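Local coordinates for nonsense-mediated mRNA decay protein 2 (Saccharomyces cerevisiae, PDB 4LUN), which takes part in nonsense-mediated decay of mRNAs with premature stop codons and contacts UPF1 through its C-terminus, this chain being its N-terminal MIF4G domain, at residues A[71-76]-A[109-114]; A[79-84]-A[141-146]; A[210-215]-A[300-305]; A[294-299]-A[305-310]. One frame throughout, in Å; residues are numbered along the deposited sequence.

Contact 1 of 4, residues A[71-76]-A[109-114]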
loop_
_atom_site.group_PDB
_atom_site.type_symbol
_atom_site.label_atom_id
_atom_site.label_comp_id
_atom_site.label_asym_id
_atom_site.label_seq_id
_atom_site.Cartn_x
_atom_site.Cartn_y
_atom_site.Cartn_z
ATOM N N GLU A 71 12.639 4.892 -21.371
ATOM C CA GLU A 71 13.343 5.628 -20.333
ATOM C C GLU A 71 12.390 6.328 -19.366
ATOM O O GLU A 71 12.664 6.412 -18.166
ATOM C CB GLU A 71 14.308 6.643 -20.956
ATOM C CG GLU A 71 14.928 7.584 -19.953
ATOM C CD GLU A 71 16.152 8.277 -20.495
ATOM O OE1 GLU A 71 16.391 8.187 -21.719
ATOM O OE2 GLU A 71 16.880 8.903 -19.694
ATOM N N ILE A 72 11.268 6.821 -19.885
ATOM C CA ILE A 72 10.271 7.481 -19.045
ATOM C C ILE A 72 9.655 6.469 -18.079
ATOM O O ILE A 72 9.463 6.761 -16.896
ATOM C CB ILE A 72 9.146 8.113 -19.889
ATOM C CG1 ILE A 72 9.659 9.347 -20.632
ATOM C CG2 ILE A 72 7.971 8.514 -19.009
ATOM C CD1 ILE A 72 8.641 9.947 -21.584
ATOM N N ILE A 73 9.364 5.278 -18.590
ATOM C CA ILE A 73 8.792 4.202 -17.781
ATOM C C ILE A 73 9.704 3.822 -16.612
ATOM O O ILE A 73 9.257 3.764 -15.464
ATOM C CB ILE A 73 8.508 2.957 -18.644
ATOM C CG1 ILE A 73 7.370 3.251 -19.623
ATOM C CG2 ILE A 73 8.175 1.749 -17.767
ATOM C CD1 ILE A 73 7.283 2.271 -20.758
ATOM N N VAL A 74 10.979 3.571 -16.903
ATOM C CA VAL A 74 11.958 3.280 -15.849
ATOM C C VAL A 74 12.107 4.436 -14.862
ATOM O O VAL A 74 12.101 4.231 -13.646
ATOM C CB VAL A 74 13.337 2.939 -16.437
ATOM C CG1 VAL A 74 14.368 2.777 -15.320
ATOM C CG2 VAL A 74 13.254 1.675 -17.274
ATOM N N THR A 75 12.234 5.649 -15.384
ATOM C CA THR A 75 12.376 6.832 -14.541
ATOM C C THR A 75 11.182 7.027 -13.614
ATOM O O THR A 75 11.348 7.235 -12.408
ATOM C CB THR A 75 12.574 8.102 -15.386
ATOM O OG1 THR A 75 13.764 7.966 -16.172
ATOM C CG2 THR A 75 12.685 9.329 -14.493
ATOM N N VAL A 76 9.980 6.956 -14.178
ATOM C CA VAL A 76 8.758 7.118 -13.402
ATOM C C VAL A 76 8.581 5.986 -12.376
ATOM O O VAL A 76 8.112 6.221 -11.261
ATOM C CB VAL A 76 7.528 7.223 -14.334
ATOM C CG1 VAL A 76 6.283 6.686 -13.673
ATOM C CG2 VAL A 76 7.325 8.669 -14.782
ATOM N N THR A 109 1.414 2.420 -19.259
ATOM C CA THR A 109 0.867 1.944 -17.977
ATOM C C THR A 109 1.096 0.461 -17.695
ATOM O O THR A 109 1.355 0.072 -16.544
ATOM C CB THR A 109 -0.628 2.317 -17.843
ATOM O OG1 THR A 109 -0.780 3.710 -18.151
ATOM C CG2 THR A 109 -1.131 2.056 -16.427
ATOM N N SER A 110 0.995 -0.378 -18.720
ATOM C CA SER A 110 1.238 -1.812 -18.542
ATOM C C SER A 110 2.618 -2.142 -17.960
ATOM O O SER A 110 2.701 -2.781 -16.896
ATOM C CB SER A 110 0.934 -2.618 -19.822
ATOM O OG SER A 110 1.419 -3.947 -19.718
ATOM N N PRO A 111 3.710 -1.701 -18.619
ATOM C CA PRO A 111 5.008 -2.016 -18.007
ATOM C C PRO A 111 5.248 -1.299 -16.669
ATOM O O PRO A 111 5.941 -1.846 -15.804
ATOM C CB PRO A 111 6.024 -1.563 -19.065
ATOM C CG PRO A 111 5.291 -0.574 -19.914
ATOM C CD PRO A 111 3.855 -1.005 -19.912
ATOM N N LEU A 112 4.678 -0.109 -16.493
ATOM C CA LEU A 112 4.799 0.598 -15.227
ATOM C C LEU A 112 4.125 -0.208 -14.119
ATOM O O LEU A 112 4.704 -0.413 -13.056
ATOM C CB LEU A 112 4.167 1.992 -15.299
ATOM C CG LEU A 112 4.022 2.701 -13.939
ATOM C CD1 LEU A 112 5.372 2.984 -13.316
ATOM C CD2 LEU A 112 3.202 3.978 -14.034
ATOM N N LEU A 113 2.907 -0.671 -14.377
ATOM C CA LEU A 113 2.177 -1.414 -13.350
ATOM C C LEU A 113 2.906 -2.697 -12.981
ATOM O O LEU A 113 3.021 -3.041 -11.800
ATOM C CB LEU A 113 0.759 -1.728 -13.825
ATOM C CG LEU A 113 -0.053 -2.664 -12.929
ATOM C CD1 LEU A 113 -0.204 -2.053 -11.544
ATOM C CD2 LEU A 113 -1.419 -2.932 -13.532
ATOM N N GLY A 114 3.389 -3.410 -13.993
ATOM C CA GLY A 114 4.078 -4.666 -13.756
ATOM C C GLY A 114 5.319 -4.492 -12.905
ATOM O O GLY A 114 5.594 -5.308 -12.021
#

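Contact 2 of 4, residues A[79-84]-A[141-146]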
loop_
_atom_site.group_PDB
_atom_site.type_symbol
_atom_site.label_atom_id
_atom_site.label_comp_id
_atom_site.label_asym_id
_atom_site.label_seq_id
_atom_site.Cartn_x
_atom_site.Cartn_y
_atom_site.Cartn_z
ATOM N N CYS A 79 10.674 6.954 -9.509
ATOM C CA CYS A 79 10.068 8.097 -8.824
ATOM C C CYS A 79 8.821 7.707 -8.039
ATOM O O CYS A 79 8.611 8.184 -6.922
ATOM C CB CYS A 79 9.714 9.201 -9.818
ATOM S SG CYS A 79 11.153 9.923 -10.618
ATOM N N LEU A 80 7.992 6.850 -8.632
ATOM C CA LEU A 80 6.739 6.449 -8.001
ATOM C C LEU A 80 6.991 5.647 -6.730
ATOM O O LEU A 80 6.312 5.826 -5.714
ATOM C CB LEU A 80 5.897 5.624 -8.976
ATOM C CG LEU A 80 4.391 5.774 -8.820
ATOM C CD1 LEU A 80 4.024 7.248 -8.755
ATOM C CD2 LEU A 80 3.698 5.094 -9.993
ATOM N N LEU A 81 7.973 4.759 -6.793
ATOM C CA LEU A 81 8.296 3.906 -5.657
ATOM C C LEU A 81 8.893 4.718 -4.517
ATOM O O LEU A 81 8.901 4.275 -3.372
ATOM C CB LEU A 81 9.253 2.788 -6.074
ATOM C CG LEU A 81 8.718 1.685 -6.990
ATOM C CD1 LEU A 81 9.851 0.781 -7.459
ATOM C CD2 LEU A 81 7.671 0.865 -6.270
ATOM N N ASN A 82 9.389 5.912 -4.829
ATOM C CA ASN A 82 10.055 6.739 -3.834
ATOM C C ASN A 82 9.274 7.987 -3.429
ATOM O O ASN A 82 9.818 8.881 -2.782
ATOM C CB ASN A 82 11.451 7.135 -4.331
ATOM C CG ASN A 82 12.400 5.953 -4.403
ATOM O OD1 ASN A 82 12.530 5.188 -3.445
ATOM N ND2 ASN A 82 13.067 5.797 -5.539
ATOM N N VAL A 83 8.003 8.056 -3.810
ATOM C CA VAL A 83 7.155 9.171 -3.386
ATOM C C VAL A 83 7.107 9.225 -1.860
ATOM O O VAL A 83 6.920 8.201 -1.203
ATOM C CB VAL A 83 5.725 9.057 -3.960
ATOM C CG1 VAL A 83 4.843 10.191 -3.449
ATOM C CG2 VAL A 83 5.758 9.070 -5.480
ATOM N N LEU A 84 7.291 10.417 -1.303
ATOM C CA LEU A 84 7.297 10.592 0.147
ATOM C C LEU A 84 5.917 10.298 0.726
ATOM O O LEU A 84 4.937 10.186 -0.015
ATOM C CB LEU A 84 7.708 12.023 0.493
ATOM C CG LEU A 84 8.985 12.535 -0.172
ATOM C CD1 LEU A 84 9.126 14.041 0.012
ATOM C CD2 LEU A 84 10.203 11.810 0.380
ATOM N N LYS A 141 3.909 0.518 3.012
ATOM C CA LYS A 141 2.677 1.256 3.266
ATOM C C LYS A 141 2.583 2.441 2.331
ATOM O O LYS A 141 1.508 2.744 1.827
ATOM C CB LYS A 141 2.595 1.724 4.733
ATOM C CG LYS A 141 2.426 0.569 5.709
ATOM C CD LYS A 141 2.097 1.040 7.126
ATOM C CE LYS A 141 3.059 2.084 7.627
ATOM N NZ LYS A 141 2.907 2.280 9.108
ATOM N N GLY A 142 3.702 3.109 2.098
ATOM C CA GLY A 142 3.725 4.216 1.148
ATOM C C GLY A 142 3.431 3.753 -0.266
ATOM O O GLY A 142 2.680 4.398 -1.011
ATOM N N ASN A 143 4.053 2.646 -0.653
ATOM C CA ASN A 143 3.809 2.068 -1.967
ATOM C C ASN A 143 2.360 1.629 -2.122
ATOM O O ASN A 143 1.757 1.818 -3.183
ATOM C CB ASN A 143 4.752 0.888 -2.215
ATOM C CG ASN A 143 6.206 1.322 -2.342
ATOM O OD1 ASN A 143 6.491 2.480 -2.664
ATOM N ND2 ASN A 143 7.125 0.393 -2.116
ATOM N N LEU A 144 1.801 1.044 -1.070
ATOM C CA LEU A 144 0.400 0.632 -1.109
ATOM C C LEU A 144 -0.508 1.843 -1.234
ATOM O O LEU A 144 -1.505 1.813 -1.949
ATOM C CB LEU A 144 0.041 -0.172 0.157
ATOM C CG LEU A 144 -1.419 -0.589 0.362
ATOM C CD1 LEU A 144 -1.850 -1.591 -0.717
ATOM C CD2 LEU A 144 -1.583 -1.187 1.749
ATOM N N ARG A 145 -0.151 2.930 -0.557
ATOM C CA ARG A 145 -1.009 4.112 -0.590
ATOM C C ARG A 145 -1.047 4.684 -1.999
ATOM O O ARG A 145 -2.121 4.984 -2.545
ATOM C CB ARG A 145 -0.496 5.157 0.401
ATOM C CG ARG A 145 -1.449 6.320 0.618
ATOM C CD ARG A 145 -1.110 7.488 -0.262
ATOM N NE ARG A 145 -2.092 8.562 -0.118
ATOM C CZ ARG A 145 -1.962 9.571 0.734
ATOM N NH1 ARG A 145 -0.890 9.645 1.515
ATOM N NH2 ARG A 145 -2.899 10.508 0.800
ATOM N N VAL A 146 0.130 4.806 -2.597
ATOM C CA VAL A 146 0.249 5.363 -3.945
ATOM C C VAL A 146 -0.450 4.469 -4.965
ATOM O O VAL A 146 -1.138 4.959 -5.867
ATOM C CB VAL A 146 1.732 5.601 -4.315
ATOM C CG1 VAL A 146 1.881 5.879 -5.808
ATOM C CG2 VAL A 146 2.296 6.768 -3.488
HETATM O O HOH W 1 3.369 7.565 -0.090
#

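Contact 3 of 4, residues A[210-215]-A[300-305]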
loop_
_atom_site.group_PDB
_atom_site.type_symbol
_atom_site.label_atom_id
_atom_site.label_comp_id
_atom_site.label_asym_id
_atom_site.label_seq_id
_atom_site.Cartn_x
_atom_site.Cartn_y
_atom_site.Cartn_z
ATOM N N LYS A 210 -7.023 5.359 5.867
ATOM C CA LYS A 210 -6.900 6.202 4.690
ATOM C C LYS A 210 -7.937 5.895 3.615
ATOM O O LYS A 210 -8.287 6.772 2.823
ATOM C CB LYS A 210 -5.482 6.099 4.114
ATOM C CG LYS A 210 -5.143 7.173 3.087
ATOM C CD LYS A 210 -3.666 7.533 3.120
ATOM C CE LYS A 210 -3.303 8.347 4.362
ATOM N NZ LYS A 210 -3.958 9.692 4.347
ATOM N N PHE A 211 -8.429 4.657 3.580
ATOM C CA PHE A 211 -9.347 4.251 2.520
ATOM C C PHE A 211 -10.645 3.665 3.054
ATOM O O PHE A 211 -11.153 2.669 2.544
ATOM C CB PHE A 211 -8.643 3.289 1.555
ATOM C CG PHE A 211 -7.415 3.882 0.920
ATOM C CD1 PHE A 211 -7.531 4.823 -0.092
ATOM C CD2 PHE A 211 -6.147 3.529 1.353
ATOM C CE1 PHE A 211 -6.400 5.381 -0.683
ATOM C CE2 PHE A 211 -5.018 4.078 0.781
ATOM C CZ PHE A 211 -5.134 5.012 -0.238
ATOM N N ALA A 212 -11.179 4.316 4.090
ATOM C CA ALA A 212 -12.381 3.851 4.795
ATOM C C ALA A 212 -13.604 3.504 3.940
ATOM O O ALA A 212 -14.300 2.527 4.246
ATOM C CB ALA A 212 -12.769 4.841 5.899
ATOM N N PRO A 213 -13.887 4.290 2.883
ATOM C CA PRO A 213 -15.076 3.910 2.111
ATOM C C PRO A 213 -15.012 2.506 1.520
ATOM O O PRO A 213 -16.059 1.950 1.219
ATOM C CB PRO A 213 -15.118 4.952 0.988
ATOM C CG PRO A 213 -14.399 6.130 1.547
ATOM C CD PRO A 213 -13.322 5.574 2.417
ATOM N N LEU A 214 -13.820 1.930 1.376
ATOM C CA LEU A 214 -13.730 0.559 0.884
ATOM C C LEU A 214 -14.195 -0.438 1.928
ATOM O O LEU A 214 -14.421 -1.593 1.613
ATOM C CB LEU A 214 -12.291 0.230 0.428
ATOM C CG LEU A 214 -11.720 1.090 -0.701
ATOM C CD1 LEU A 214 -10.304 0.660 -1.056
ATOM C CD2 LEU A 214 -12.603 0.989 -1.948
ATOM N N PHE A 215 -14.345 0.001 3.179
ATOM C CA PHE A 215 -14.619 -0.925 4.280
ATOM C C PHE A 215 -15.963 -0.703 4.951
ATOM O O PHE A 215 -16.348 -1.441 5.868
ATOM C CB PHE A 215 -13.489 -0.862 5.306
ATOM C CG PHE A 215 -12.201 -1.375 4.766
ATOM C CD1 PHE A 215 -11.938 -2.737 4.774
ATOM C CD2 PHE A 215 -11.288 -0.513 4.182
ATOM C CE1 PHE A 215 -10.752 -3.221 4.249
ATOM C CE2 PHE A 215 -10.105 -0.990 3.644
ATOM C CZ PHE A 215 -9.843 -2.358 3.680
ATOM N N GLY A 300 -10.740 -2.866 16.173
ATOM C CA GLY A 300 -12.008 -2.996 16.861
ATOM C C GLY A 300 -12.817 -1.718 16.830
ATOM O O GLY A 300 -14.026 -1.761 16.613
ATOM N N GLU A 301 -12.163 -0.587 17.051
ATOM C CA GLU A 301 -12.850 0.701 17.002
ATOM C C GLU A 301 -13.445 0.944 15.619
ATOM O O GLU A 301 -14.614 1.303 15.496
ATOM C CB GLU A 301 -11.896 1.841 17.353
ATOM C CG GLU A 301 -11.615 1.983 18.848
ATOM C CD GLU A 301 -10.528 2.999 19.162
ATOM O OE1 GLU A 301 -10.332 3.305 20.359
ATOM O OE2 GLU A 301 -9.868 3.488 18.216
ATOM N N PHE A 302 -12.636 0.731 14.586
ATOM C CA PHE A 302 -13.057 1.000 13.212
ATOM C C PHE A 302 -14.259 0.153 12.813
ATOM O O PHE A 302 -15.250 0.666 12.271
ATOM C CB PHE A 302 -11.898 0.762 12.233
ATOM C CG PHE A 302 -12.210 1.181 10.822
ATOM C CD1 PHE A 302 -11.849 2.440 10.366
ATOM C CD2 PHE A 302 -12.877 0.327 9.962
ATOM C CE1 PHE A 302 -12.139 2.829 9.069
ATOM C CE2 PHE A 302 -13.170 0.715 8.665
ATOM C CZ PHE A 302 -12.805 1.966 8.227
ATOM N N PHE A 303 -14.176 -1.149 13.063
ATOM C CA PHE A 303 -15.229 -2.068 12.628
ATOM C C PHE A 303 -16.349 -2.221 13.658
ATOM O O PHE A 303 -17.259 -3.038 13.478
ATOM C CB PHE A 303 -14.643 -3.434 12.249
ATOM C CG PHE A 303 -13.831 -3.412 10.969
ATOM C CD1 PHE A 303 -14.447 -3.625 9.740
ATOM C CD2 PHE A 303 -12.468 -3.172 10.997
ATOM C CE1 PHE A 303 -13.713 -3.610 8.558
ATOM C CE2 PHE A 303 -11.725 -3.145 9.822
ATOM C CZ PHE A 303 -12.350 -3.363 8.599
ATOM N N LYS A 304 -16.276 -1.424 14.722
ATOM C CA LYS A 304 -17.300 -1.401 15.768
ATOM C C LYS A 304 -17.507 -2.777 16.394
ATOM O O LYS A 304 -18.624 -3.296 16.471
ATOM C CB LYS A 304 -18.609 -0.819 15.220
ATOM C CG LYS A 304 -18.408 0.557 14.584
ATOM C CD LYS A 304 -19.727 1.257 14.273
ATOM C CE LYS A 304 -20.317 0.801 12.947
ATOM N NZ LYS A 304 -19.598 1.371 11.767
ATOM N N LEU A 305 -16.401 -3.365 16.835
ATOM C CA LEU A 305 -16.405 -4.699 17.389
ATOM C C LEU A 305 -15.837 -4.575 18.795
ATOM O O LEU A 305 -15.030 -3.679 19.063
ATOM C CB LEU A 305 -15.487 -5.609 16.571
ATOM C CG LEU A 305 -15.631 -5.656 15.053
ATOM C CD1 LEU A 305 -14.393 -6.318 14.463
ATOM C CD2 LEU A 305 -16.877 -6.415 14.651
#

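Contact 4 of 4, residues A[294-299]-A[305-310]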
loop_
_atom_site.group_PDB
_atom_site.type_symbol
_atom_site.label_atom_id
_atom_site.label_comp_id
_atom_site.label_asym_id
_atom_site.label_seq_id
_atom_site.Cartn_x
_atom_site.Cartn_y
_atom_site.Cartn_z
ATOM N N THR A 294 -2.320 -2.650 20.352
ATOM C CA THR A 294 -2.575 -1.355 19.722
ATOM C C THR A 294 -3.396 -1.546 18.458
ATOM O O THR A 294 -4.369 -0.828 18.209
ATOM C CB THR A 294 -1.265 -0.657 19.360
ATOM O OG1 THR A 294 -0.505 -0.444 20.553
ATOM C CG2 THR A 294 -1.537 0.682 18.698
ATOM N N SER A 295 -3.010 -2.533 17.658
ATOM C CA SER A 295 -3.726 -2.801 16.416
ATOM C C SER A 295 -5.108 -3.407 16.644
ATOM O O SER A 295 -6.064 -3.054 15.954
ATOM C CB SER A 295 -2.894 -3.707 15.517
ATOM O OG SER A 295 -1.756 -3.008 15.058
ATOM N N ALA A 296 -5.214 -4.329 17.600
ATOM C CA ALA A 296 -6.508 -4.882 17.999
ATOM C C ALA A 296 -7.497 -3.771 18.361
ATOM O O ALA A 296 -8.657 -3.801 17.949
ATOM C CB ALA A 296 -6.335 -5.831 19.167
ATOM N N ILE A 297 -7.027 -2.782 19.110
ATOM C CA ILE A 297 -7.903 -1.713 19.579
ATOM C C ILE A 297 -8.377 -0.859 18.407
ATOM O O ILE A 297 -9.564 -0.546 18.289
ATOM C CB ILE A 297 -7.209 -0.861 20.662
ATOM C CG1 ILE A 297 -7.158 -1.655 21.977
ATOM C CG2 ILE A 297 -7.934 0.471 20.848
ATOM C CD1 ILE A 297 -6.330 -1.013 23.039
ATOM N N THR A 298 -7.449 -0.522 17.524
ATOM C CA THR A 298 -7.759 0.293 16.356
ATOM C C THR A 298 -8.719 -0.432 15.418
ATOM O O THR A 298 -9.696 0.154 14.920
ATOM C CB THR A 298 -6.472 0.658 15.610
ATOM O OG1 THR A 298 -5.650 1.480 16.455
ATOM C CG2 THR A 298 -6.785 1.414 14.316
ATOM N N LEU A 299 -8.445 -1.711 15.165
ATOM C CA LEU A 299 -9.307 -2.485 14.267
ATOM C C LEU A 299 -10.694 -2.618 14.867
ATOM O O LEU A 299 -11.708 -2.496 14.166
ATOM C CB LEU A 299 -8.703 -3.863 13.978
ATOM C CG LEU A 299 -7.448 -3.827 13.106
ATOM C CD1 LEU A 299 -6.650 -5.127 13.215
ATOM C CD2 LEU A 299 -7.811 -3.538 11.660
ATOM N N LEU A 305 -16.401 -3.365 16.835
ATOM C CA LEU A 305 -16.405 -4.699 17.389
ATOM C C LEU A 305 -15.837 -4.575 18.795
ATOM O O LEU A 305 -15.030 -3.679 19.063
ATOM C CB LEU A 305 -15.487 -5.609 16.571
ATOM C CG LEU A 305 -15.631 -5.656 15.053
ATOM C CD1 LEU A 305 -14.393 -6.318 14.463
ATOM C CD2 LEU A 305 -16.877 -6.415 14.651
ATOM N N GLU A 306 -16.238 -5.460 19.697
ATOM C CA GLU A 306 -15.580 -5.494 21.001
ATOM C C GLU A 306 -14.305 -6.341 20.938
ATOM O O GLU A 306 -14.273 -7.391 20.288
ATOM C CB GLU A 306 -16.516 -5.994 22.099
ATOM C CG GLU A 306 -17.778 -5.153 22.295
ATOM C CD GLU A 306 -17.498 -3.694 22.627
ATOM O OE1 GLU A 306 -16.472 -3.398 23.280
ATOM O OE2 GLU A 306 -18.316 -2.834 22.233
ATOM N N ILE A 307 -13.272 -5.849 21.615
ATOM C CA ILE A 307 -11.942 -6.450 21.681
ATOM C C ILE A 307 -11.943 -7.522 22.760
ATOM O O ILE A 307 -12.706 -7.424 23.730
ATOM C CB ILE A 307 -10.916 -5.369 22.108
ATOM C CG1 ILE A 307 -11.378 -3.997 21.640
ATOM C CG2 ILE A 307 -9.536 -5.632 21.539
ATOM C CD1 ILE A 307 -11.275 -3.833 20.151
ATOM N N PRO A 308 -11.084 -8.549 22.617
ATOM C CA PRO A 308 -10.921 -9.468 23.749
ATOM C C PRO A 308 -10.316 -8.715 24.924
ATOM O O PRO A 308 -9.787 -7.620 24.727
ATOM C CB PRO A 308 -9.897 -10.485 23.235
ATOM C CG PRO A 308 -9.908 -10.337 21.729
ATOM C CD PRO A 308 -10.229 -8.908 21.472
ATOM N N GLU A 309 -10.403 -9.290 26.120
ATOM C CA GLU A 309 -9.764 -8.707 27.298
ATOM C C GLU A 309 -8.258 -8.637 27.092
ATOM O O GLU A 309 -7.606 -9.665 26.884
ATOM C CB GLU A 309 -10.072 -9.554 28.535
ATOM C CG GLU A 309 -9.412 -9.028 29.790
ATOM C CD GLU A 309 -9.836 -7.599 30.102
ATOM O OE1 GLU A 309 -11.051 -7.367 30.277
ATOM O OE2 GLU A 309 -8.963 -6.705 30.162
ATOM N N LEU A 310 -7.698 -7.433 27.138
ATOM C CA LEU A 310 -6.262 -7.267 26.929
ATOM C C LEU A 310 -5.591 -6.418 28.003
ATOM O O LEU A 310 -4.539 -5.845 27.759
ATOM C CB LEU A 310 -5.996 -6.640 25.561
ATOM C CG LEU A 310 -6.402 -7.511 24.376
ATOM C CD1 LEU A 310 -6.308 -6.704 23.099
ATOM C CD2 LEU A 310 -5.508 -8.751 24.281
#

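Contact 1 of 4, residues A[71-76]-A[109-114]
I73 and V76, one turn apart on 71-76, meet P111 and L112 of 109-114 as two crossed pairs. In both, the side chains run at about a right angle to each other. The I73 CD1 methyl presses against the pyrrolidine ring of P111, with I73 CD1 and P111 CG 3.6 Å apart. The other branch of I73 lies nearer the backbone, I73 CG2 being 4.2 Å from L112 N. V76 sets CG1 against both methyls of L112, CD1 at 3.8 Å and CD2 at 4.1 Å. L112 reaches it because its CG is anti to the backbone N (chi1 169°), which brings the methyls closer to the other helix than the CB direction alone would. No hydrogen bond crosses the contact; the side-chain contacts are apolar, and 192 Å² is buried in all. The short segments run broadly in the same direction, crossing at -32° with their axes 9.6 Å apart, and 109-114 is kinked where the P111 nitrogen cannot donate to the turn before. Around this pair, helix 34-44 touches I72, T75 and V76, helix 87-104 covers V76 through I97 and L100, and F108 of helix 106-116 packs on both I73 and V76.

Contact 2 of 4, residues A[79-84]-A[141-146]
The CA atoms of L81 and N143 lie 6.1 Å apart, and those of L80 and V146 7.7 Å, where the last turn of helix 69-81 and the coil after it lie against a run of helix 130-152. V146 buries more surface here than any other residue of the two segments, and its two methyls divide the work. CG1, anti to the backbone N (chi1 167°), faces L80 and lies 3.9 Å from L80 CD1, while V146 CG2 is turned to the coil and lies 4.1 Å from V83 CB. V146 thus bridges the helix end and the coil. N143, also buried, lies beside L81, whose CB points away but whose leucyl end bends back toward it, and A119 touches both of these side chains. Near L84 the link is polar: a water donates to L84 O at 3.1 Å and, weakly, to G142 O, tying the coil carbonyl to the helix. A93 and I97 of helix 87-104 also pack on L80, which is buried. A helix end and its connecting coil laid against a later helix, in a chain without strands, is consistent with the HEAT-repeat, all-helical build of an MIF4G domain.

Contact 3 of 4, residues A[210-215]-A[300-305]
A212 opens the contact: its CB sits at the rim of the F302 ring, in the ring plane, 3.7 Å from F302 CZ. A212 begins a short 3-10 turn, in which its carbonyl O accepts from F215 N at 2.7 Å. That turn carries the chain through P213 and L214, which face other parts of the fold, and brings F215 back to the same partner. F215 CB then meets the F302 rim 3.7 Å from CE2, so two residues three apart hold neighbouring parts of one ring edge. The F215 ring itself goes on to F303, where F215 CD1 lies 3.9 Å from F303 CZ, at the edge of the F303 ring, with the two side chains crossing obliquely.

On the helix side, F302 can reach in because its CG is anti to the backbone N (chi1 -173°), whereas the CG of F303 is anti to its carbonyl carbon (chi1 -70°). F302 CD2 stands 3.6 Å above one face of the F303 ring, toward its rim. R216 makes a cation-pi contact with F302 and a hydrogen bond to its carbonyl O. A leucine in place of F302 would probably leave A212 and F215 CB without their shared ring edge, open a gap beside F303 and cost R216 its aromatic partner. I208 touches all three phenylalanines, and F239 and L235 of helix 231-271 pack on F215. Helix 277-303 ends here in a Schellman motif, with K304 at positive phi (57°). The arrangement is an aromatic cluster joining that end to the turn after helix 201-210, in keeping with the packed helices of the HEAT-repeat fold.

Contact 4 of 4, residues A[294-299]-A[305-310]
I307 lies over A296 and I297 with two separate branches. Its CD1 end comes down on the helix backbone, 3.4 Å from A296 O and 4.0 Å from I297 CA, while its CG2 methyl meets A296 CB at 4.0 Å. L310 reaches the A296 methyl as well, its CD1 4.0 Å from A296 CB, so the small A296 side chain receives two larger ones that are three residues apart in the tail. The chi1 of I307 is -29°, off a staggered value, with CG2 only roughly anti to the backbone N; this places the CD1 end over A296 O. Shortening I307 to an alanine would take away CD1 and CG2, and A296 would probably keep only L310 over it from the tail, with a gap beside I297 CA.

Around this first shell lie the residues that flank both partners. After helix 277-303 ends, the chain doubles back extended along the helix it has just left, bringing the I307 and I297 CA atoms to 6.6 Å. F247 of helix 231-271 packs on A296 and on P308, and T251 and H254 of the same helix touch P308 and L310, so the tail is wedged beside two long helices. K293, just before 294-299, donates from NZ to L310 O.

Across the two segments there is no hydrogen bond. Of the 200 Å² buried, most lies on A296, I297, I307 and L310. The tail is probably held here mainly by apolar burial, with the K293 bond to the L310 carbonyl as a polar supplement at its far end.

Contacts 1 and 2 share helix 69-81, with centres 14 Å apart, and interlock along the chain because their segments alternate; L112 CD2 and L80 CD2 touch at 4.2 Å. All four of their segments belong to the MIF4G domain. Contacts 3 and 4 come later in the chain, alternate likewise, and share helix 277-303 and L305, with centres 13 Å apart. They lie on the other side of the chain's centre from contact 1, whose centre is 33 Å from that of contact 3 and 41 Å from that of contact 4. R145 packs on K210 and F211, so contacts 2 and 3 touch although their centres are 22 Å apart; together the contacts span both sides of the chain's centre.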